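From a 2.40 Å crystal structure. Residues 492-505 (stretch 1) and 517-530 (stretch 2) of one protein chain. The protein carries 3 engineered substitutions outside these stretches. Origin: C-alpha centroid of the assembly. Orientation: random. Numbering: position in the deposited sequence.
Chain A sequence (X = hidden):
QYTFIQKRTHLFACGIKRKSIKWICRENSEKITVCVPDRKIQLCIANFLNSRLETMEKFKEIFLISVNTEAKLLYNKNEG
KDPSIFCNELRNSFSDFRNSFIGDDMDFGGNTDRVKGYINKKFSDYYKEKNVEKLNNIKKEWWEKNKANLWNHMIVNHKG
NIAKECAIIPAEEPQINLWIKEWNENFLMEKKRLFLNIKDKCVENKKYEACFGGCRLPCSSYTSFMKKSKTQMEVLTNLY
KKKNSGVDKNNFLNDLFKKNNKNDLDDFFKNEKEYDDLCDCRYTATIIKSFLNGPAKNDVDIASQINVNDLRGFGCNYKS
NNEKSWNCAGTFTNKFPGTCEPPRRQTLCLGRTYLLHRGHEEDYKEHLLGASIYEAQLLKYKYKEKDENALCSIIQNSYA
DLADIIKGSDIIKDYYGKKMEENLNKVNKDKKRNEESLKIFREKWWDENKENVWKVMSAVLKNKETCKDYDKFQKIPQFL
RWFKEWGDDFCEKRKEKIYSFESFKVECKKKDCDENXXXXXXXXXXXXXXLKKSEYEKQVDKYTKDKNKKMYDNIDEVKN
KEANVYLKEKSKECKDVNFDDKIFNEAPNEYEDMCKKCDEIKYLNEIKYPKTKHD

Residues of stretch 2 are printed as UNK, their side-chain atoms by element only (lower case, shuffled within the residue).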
# COMPACT_ATOMS: atom_id res chain seq x y z
N GLU A 492 30.11 -8.22 29.40
CA GLU A 492 28.99 -8.16 30.32
C GLU A 492 28.85 -9.47 31.08
O GLU A 492 28.89 -9.49 32.31
CB GLU A 492 27.69 -7.85 29.58
CG GLU A 492 26.46 -7.81 30.48
CD GLU A 492 25.18 -7.51 29.72
OE1 GLU A 492 25.23 -7.43 28.47
OE2 GLU A 492 24.12 -7.34 30.36
N LYS A 493 28.69 -10.57 30.35
CA LYS A 493 28.46 -11.87 30.97
C LYS A 493 29.67 -12.30 31.80
O LYS A 493 29.53 -13.07 32.75
CB LYS A 493 28.12 -12.92 29.91
CG LYS A 493 26.89 -12.58 29.06
CD LYS A 493 25.72 -12.09 29.91
CE LYS A 493 24.55 -11.65 29.04
NZ LYS A 493 23.45 -11.06 29.85
N ARG A 494 30.85 -11.81 31.44
CA ARG A 494 32.04 -12.09 32.22
C ARG A 494 31.92 -11.39 33.57
O ARG A 494 32.14 -12.00 34.61
CB ARG A 494 33.30 -11.63 31.48
CG ARG A 494 34.58 -11.92 32.24
CD ARG A 494 35.81 -11.48 31.47
NE ARG A 494 37.00 -11.43 32.32
CZ ARG A 494 37.80 -12.47 32.55
NH1 ARG A 494 37.56 -13.66 32.01
NH2 ARG A 494 38.85 -12.32 33.34
N LYS A 495 31.58 -10.11 33.54
CA LYS A 495 31.34 -9.35 34.76
C LYS A 495 30.36 -10.11 35.64
O LYS A 495 30.58 -10.27 36.84
CB LYS A 495 30.79 -7.96 34.45
CG LYS A 495 31.85 -6.88 34.28
CD LYS A 495 31.32 -5.52 34.72
CE LYS A 495 30.06 -5.12 33.97
NZ LYS A 495 30.30 -4.92 32.52
N GLU A 496 29.26 -10.55 35.04
CA GLU A 496 28.23 -11.28 35.76
C GLU A 496 28.80 -12.51 36.45
O GLU A 496 28.54 -12.74 37.63
CB GLU A 496 27.12 -11.69 34.79
CG GLU A 496 25.95 -12.41 35.45
CD GLU A 496 24.85 -12.75 34.46
OE1 GLU A 496 24.97 -12.37 33.27
OE2 GLU A 496 23.86 -13.39 34.87
N LYS A 497 29.59 -13.28 35.71
CA LYS A 497 30.15 -14.52 36.23
C LYS A 497 31.19 -14.27 37.33
O LYS A 497 31.33 -15.08 38.24
CB LYS A 497 30.75 -15.36 35.10
CG LYS A 497 29.72 -16.21 34.38
CD LYS A 497 30.20 -16.66 33.02
CE LYS A 497 29.33 -17.78 32.47
NZ LYS A 497 27.89 -17.44 32.47
N ILE A 498 31.91 -13.16 37.23
CA ILE A 498 32.83 -12.76 38.29
C ILE A 498 32.05 -12.45 39.56
O ILE A 498 32.38 -12.93 40.64
CB ILE A 498 33.66 -11.52 37.90
CG1 ILE A 498 34.73 -11.91 36.87
CG2 ILE A 498 34.32 -10.91 39.13
CD1 ILE A 498 35.63 -10.76 36.47
N TYR A 499 31.00 -11.65 39.42
CA TYR A 499 30.15 -11.31 40.56
C TYR A 499 29.51 -12.57 41.14
O TYR A 499 29.32 -12.67 42.35
CB TYR A 499 29.06 -10.31 40.15
CG TYR A 499 29.59 -8.97 39.66
CD1 TYR A 499 30.93 -8.64 39.80
CD2 TYR A 499 28.74 -8.05 39.07
CE1 TYR A 499 31.41 -7.42 39.36
CE2 TYR A 499 29.22 -6.83 38.62
CZ TYR A 499 30.55 -6.52 38.77
OH TYR A 499 31.03 -5.31 38.33
N SER A 500 29.19 -13.53 40.27
CA SER A 500 28.62 -14.79 40.73
C SER A 500 29.59 -15.50 41.65
O SER A 500 29.19 -16.10 42.65
CB SER A 500 28.28 -15.69 39.54
OG SER A 500 27.37 -15.05 38.66
N PHE A 501 30.88 -15.43 41.32
CA PHE A 501 31.91 -16.05 42.14
C PHE A 501 32.02 -15.38 43.50
O PHE A 501 32.19 -16.05 44.52
CB PHE A 501 33.27 -16.00 41.44
CG PHE A 501 33.49 -17.12 40.45
CD1 PHE A 501 33.61 -18.43 40.89
CD2 PHE A 501 33.60 -16.86 39.10
CE1 PHE A 501 33.81 -19.46 39.99
CE2 PHE A 501 33.80 -17.88 38.19
CZ PHE A 501 33.91 -19.18 38.64
N GLU A 502 31.92 -14.05 43.52
CA GLU A 502 32.03 -13.29 44.76
C GLU A 502 30.91 -13.65 45.74
O GLU A 502 31.18 -14.16 46.82
CB GLU A 502 32.02 -11.78 44.48
CG GLU A 502 33.32 -11.27 43.87
CD GLU A 502 33.26 -9.80 43.50
OE1 GLU A 502 32.37 -9.41 42.72
OE2 GLU A 502 34.12 -9.03 43.99
N SER A 503 29.67 -13.39 45.35
CA SER A 503 28.53 -13.70 46.20
C SER A 503 28.57 -15.15 46.67
O SER A 503 28.12 -15.47 47.77
CB SER A 503 27.21 -13.43 45.46
OG SER A 503 27.12 -14.17 44.26
N PHE A 504 29.13 -16.03 45.84
CA PHE A 504 29.27 -17.44 46.18
C PHE A 504 30.37 -17.62 47.21
O PHE A 504 30.22 -18.36 48.18
CB PHE A 504 29.59 -18.25 44.93
CG PHE A 504 29.95 -19.68 45.21
CD1 PHE A 504 31.26 -20.03 45.53
CD2 PHE A 504 29.00 -20.68 45.15
CE1 PHE A 504 31.60 -21.34 45.79
CE2 PHE A 504 29.33 -22.00 45.41
CZ PHE A 504 30.63 -22.33 45.73
N LYS A 505 31.48 -16.92 47.00
CA LYS A 505 32.63 -17.00 47.89
C LYS A 505 32.28 -16.48 49.28
O LYS A 505 32.68 -17.05 50.29
CB LYS A 505 33.80 -16.20 47.31
CG LYS A 505 35.07 -16.27 48.15
CD LYS A 505 36.22 -15.53 47.48
CE LYS A 505 37.48 -15.60 48.32
NZ LYS A 505 38.65 -14.98 47.63
N UNK A 517 30.72 -27.06 46.37
CA UNK A 517 30.97 -27.54 45.01
C UNK A 517 31.68 -26.47 44.18
O UNK A 517 31.23 -26.12 43.10
o UNK A 517 28.82 -26.76 44.18
c UNK A 517 28.92 -28.99 45.09
c UNK A 517 29.65 -27.92 44.31
N UNK A 518 32.79 -25.96 44.71
CA UNK A 518 33.58 -24.97 43.99
C UNK A 518 33.96 -25.52 42.63
O UNK A 518 34.00 -24.79 41.64
s UNK A 518 36.18 -25.84 44.59
c UNK A 518 34.85 -24.63 44.78
N UNK A 519 34.23 -26.82 42.59
CA UNK A 519 34.66 -27.48 41.37
C UNK A 519 33.59 -27.39 40.28
O UNK A 519 33.90 -27.20 39.10
c UNK A 519 34.97 -28.95 41.66
c UNK A 519 35.15 -31.17 40.50
c UNK A 519 35.56 -29.71 40.48
c UNK A 519 33.68 -31.35 40.12
n UNK A 519 33.41 -30.99 38.70
N UNK A 520 32.33 -27.54 40.68
CA UNK A 520 31.23 -27.60 39.72
C UNK A 520 30.97 -26.26 39.04
O UNK A 520 30.75 -26.20 37.83
o UNK A 520 29.33 -29.03 38.31
n UNK A 520 27.79 -29.04 39.95
c UNK A 520 29.96 -28.10 40.42
c UNK A 520 28.99 -28.76 39.47
N UNK A 521 31.00 -25.18 39.81
CA UNK A 521 30.85 -23.84 39.26
C UNK A 521 32.08 -23.47 38.43
O UNK A 521 31.96 -22.93 37.34
c UNK A 521 29.23 -22.88 40.99
c UNK A 521 26.77 -22.50 40.59
c UNK A 521 30.62 -22.82 40.37
n UNK A 521 26.33 -23.91 40.43
c UNK A 521 28.18 -22.27 40.07
N UNK A 522 33.26 -23.77 38.97
CA UNK A 522 34.51 -23.56 38.24
C UNK A 522 34.50 -24.33 36.92
O UNK A 522 35.02 -23.86 35.91
c UNK A 522 35.71 -24.00 39.08
s UNK A 522 36.27 -22.79 40.29
N UNK A 523 33.90 -25.51 36.94
CA UNK A 523 33.82 -26.35 35.75
C UNK A 523 32.96 -25.68 34.69
O UNK A 523 33.35 -25.60 33.52
c UNK A 523 33.23 -27.72 36.11
o UNK A 523 33.03 -28.50 34.95
N UNK A 524 31.79 -25.20 35.09
CA UNK A 524 30.86 -24.56 34.17
C UNK A 524 31.49 -23.33 33.52
O UNK A 524 31.24 -23.04 32.36
c UNK A 524 27.54 -24.95 36.18
c UNK A 524 28.77 -25.36 35.39
o UNK A 524 26.98 -23.87 35.89
c UNK A 524 29.57 -24.17 34.89
o UNK A 524 27.14 -25.70 37.10
N UNK A 525 32.31 -22.61 34.29
CA UNK A 525 32.96 -21.42 33.77
C UNK A 525 34.01 -21.78 32.72
O UNK A 525 34.14 -21.10 31.70
c UNK A 525 35.58 -19.24 34.07
c UNK A 525 33.46 -18.17 34.26
c UNK A 525 35.34 -16.93 33.49
c UNK A 525 34.01 -16.99 33.81
c UNK A 525 34.23 -19.32 34.40
c UNK A 525 33.62 -20.61 34.88
c UNK A 525 36.14 -18.06 33.62
o UNK A 525 35.89 -15.75 33.05
N UNK A 526 34.76 -22.85 32.98
CA UNK A 526 35.78 -23.32 32.05
C UNK A 526 35.16 -23.61 30.69
O UNK A 526 35.69 -23.20 29.65
n UNK A 526 39.01 -26.63 36.41
c UNK A 526 38.57 -25.37 35.76
c UNK A 526 36.46 -24.57 32.59
c UNK A 526 37.77 -25.63 34.48
c UNK A 526 37.29 -24.33 33.85
N UNK A 527 34.03 -24.31 30.69
CA UNK A 527 33.32 -24.62 29.46
C UNK A 527 32.94 -23.33 28.74
O UNK A 527 33.12 -23.21 27.53
c UNK A 527 32.32 -26.82 30.30
c UNK A 527 33.14 -29.14 29.78
c UNK A 527 32.06 -25.43 29.76
c UNK A 527 32.90 -27.74 29.24
n UNK A 527 31.88 -29.80 30.22
N UNK A 528 32.42 -22.37 29.50
CA UNK A 528 31.95 -21.12 28.92
C UNK A 528 33.10 -20.35 28.29
O UNK A 528 33.03 -19.97 27.12
c UNK A 528 30.72 -15.39 28.79
c UNK A 528 30.45 -16.76 28.87
c UNK A 528 31.30 -17.66 29.55
c UNK A 528 29.58 -18.81 28.68
c UNK A 528 30.72 -18.97 29.42
c UNK A 528 31.26 -20.25 29.98
n UNK A 528 29.42 -17.49 28.34
c UNK A 528 32.70 -15.80 30.11
c UNK A 528 31.85 -14.94 29.42
c UNK A 528 32.44 -17.16 30.18
N UNK A 529 34.16 -20.13 29.06
CA UNK A 529 35.26 -19.29 28.61
C UNK A 529 35.98 -19.88 27.40
O UNK A 529 36.46 -19.14 26.54
c UNK A 529 36.45 -16.55 29.30
c UNK A 529 36.28 -19.05 29.75
c UNK A 529 37.18 -17.87 29.42
c UNK A 529 37.10 -20.31 30.01
N UNK A 530 36.05 -21.20 27.34
CA UNK A 530 36.68 -21.86 26.20
C UNK A 530 35.81 -21.68 24.95
O UNK A 530 36.32 -21.47 23.86
o UNK A 530 38.04 -24.71 28.07
c UNK A 530 36.91 -23.35 26.48
c UNK A 530 37.97 -23.59 27.53
o UNK A 530 38.76 -22.66 27.82

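Position 517 carries one carbon bearing an oxygen and a second carbon, with no close contact to stretch 1; this is T517. At 518 one carbon leads to a sulfur, bonded covalently elsewhere in the structure, and the backbone CA of 518 lies 4.3 Å from F504 CZ, obliquely to the phenylalanine ring; the residue is C518. Position 519 has four carbons in a row ending in nitrogen, out of reach of stretch 1: K519. Position 520, with two carbons, the second carrying one oxygen and one nitrogen, is likewise out of reach of stretch 1 and is N520.

At 521 there is another four-carbon chain ending in nitrogen. Its CB is directed toward stretch 1 but its end leads away, and the backbone O of 521 lies 4.4 Å from F501 CZ; this is K521, whose NZ forms a long salt bridge within its own helix. At 522 a carbon leads to a sulfur, again in a covalent bond elsewhere, and the sulfur of 522 packs 4.2 Å from F501 CE1, which gives C522. Position 523 holds one carbon and one oxygen and makes no contact: S523. Three carbons, the third carrying two oxygens, identify 524 as E524, the acidic partner of K521 (E524 OE2 to K521 NZ, 3.9 Å).

Position 525 has one carbon followed by a six-carbon ring bearing oxygen, and it meets R494, K497 and F501: this is Y525. The edge of F501 is directed at its face, with ring planes at 71°, and K497 CD lies 3.8 Å from Y525 CD1. Y525 OH comes within 2.9 Å of R494 NH1, but the angle is too poor for a hydrogen bond.

Positions 526 and 527 each show four carbons ending in nitrogen, both out of reach: K526 and K527. At 528 a carbon leads to fused five- and six-membered rings of eight carbons and one nitrogen. K497 CE sits over one face, 3.5 Å from a ring carbon of 528, and other ring carbons of 528 reach K493 CB (3.8 Å) and R494 N (3.9 Å), both oblique to the ring; this is W528. Position 529 has four carbons, forked at the first with one arm two carbons long, and the terminal carbon of that longer arm of 529 lies 4.1 Å from R494 NH1; it is I529. Two carbons, the second carrying two oxygens, make 530 D530, remote from stretch 1.

The helices run nearly antiparallel, at 175°, with axes 11.8 Å apart at closest approach, a spacing filled by large side chains. No hydrogen bond crosses between them. Instead, F501 packs against Y525 and C522, while K497 lies over the indole, its NZ 4.3 Å from the centroid of the W528 five-membered ring, combining cation-pi and CH-pi contacts.

Stretch 2 517-530: TCKNKCSEYKKWID
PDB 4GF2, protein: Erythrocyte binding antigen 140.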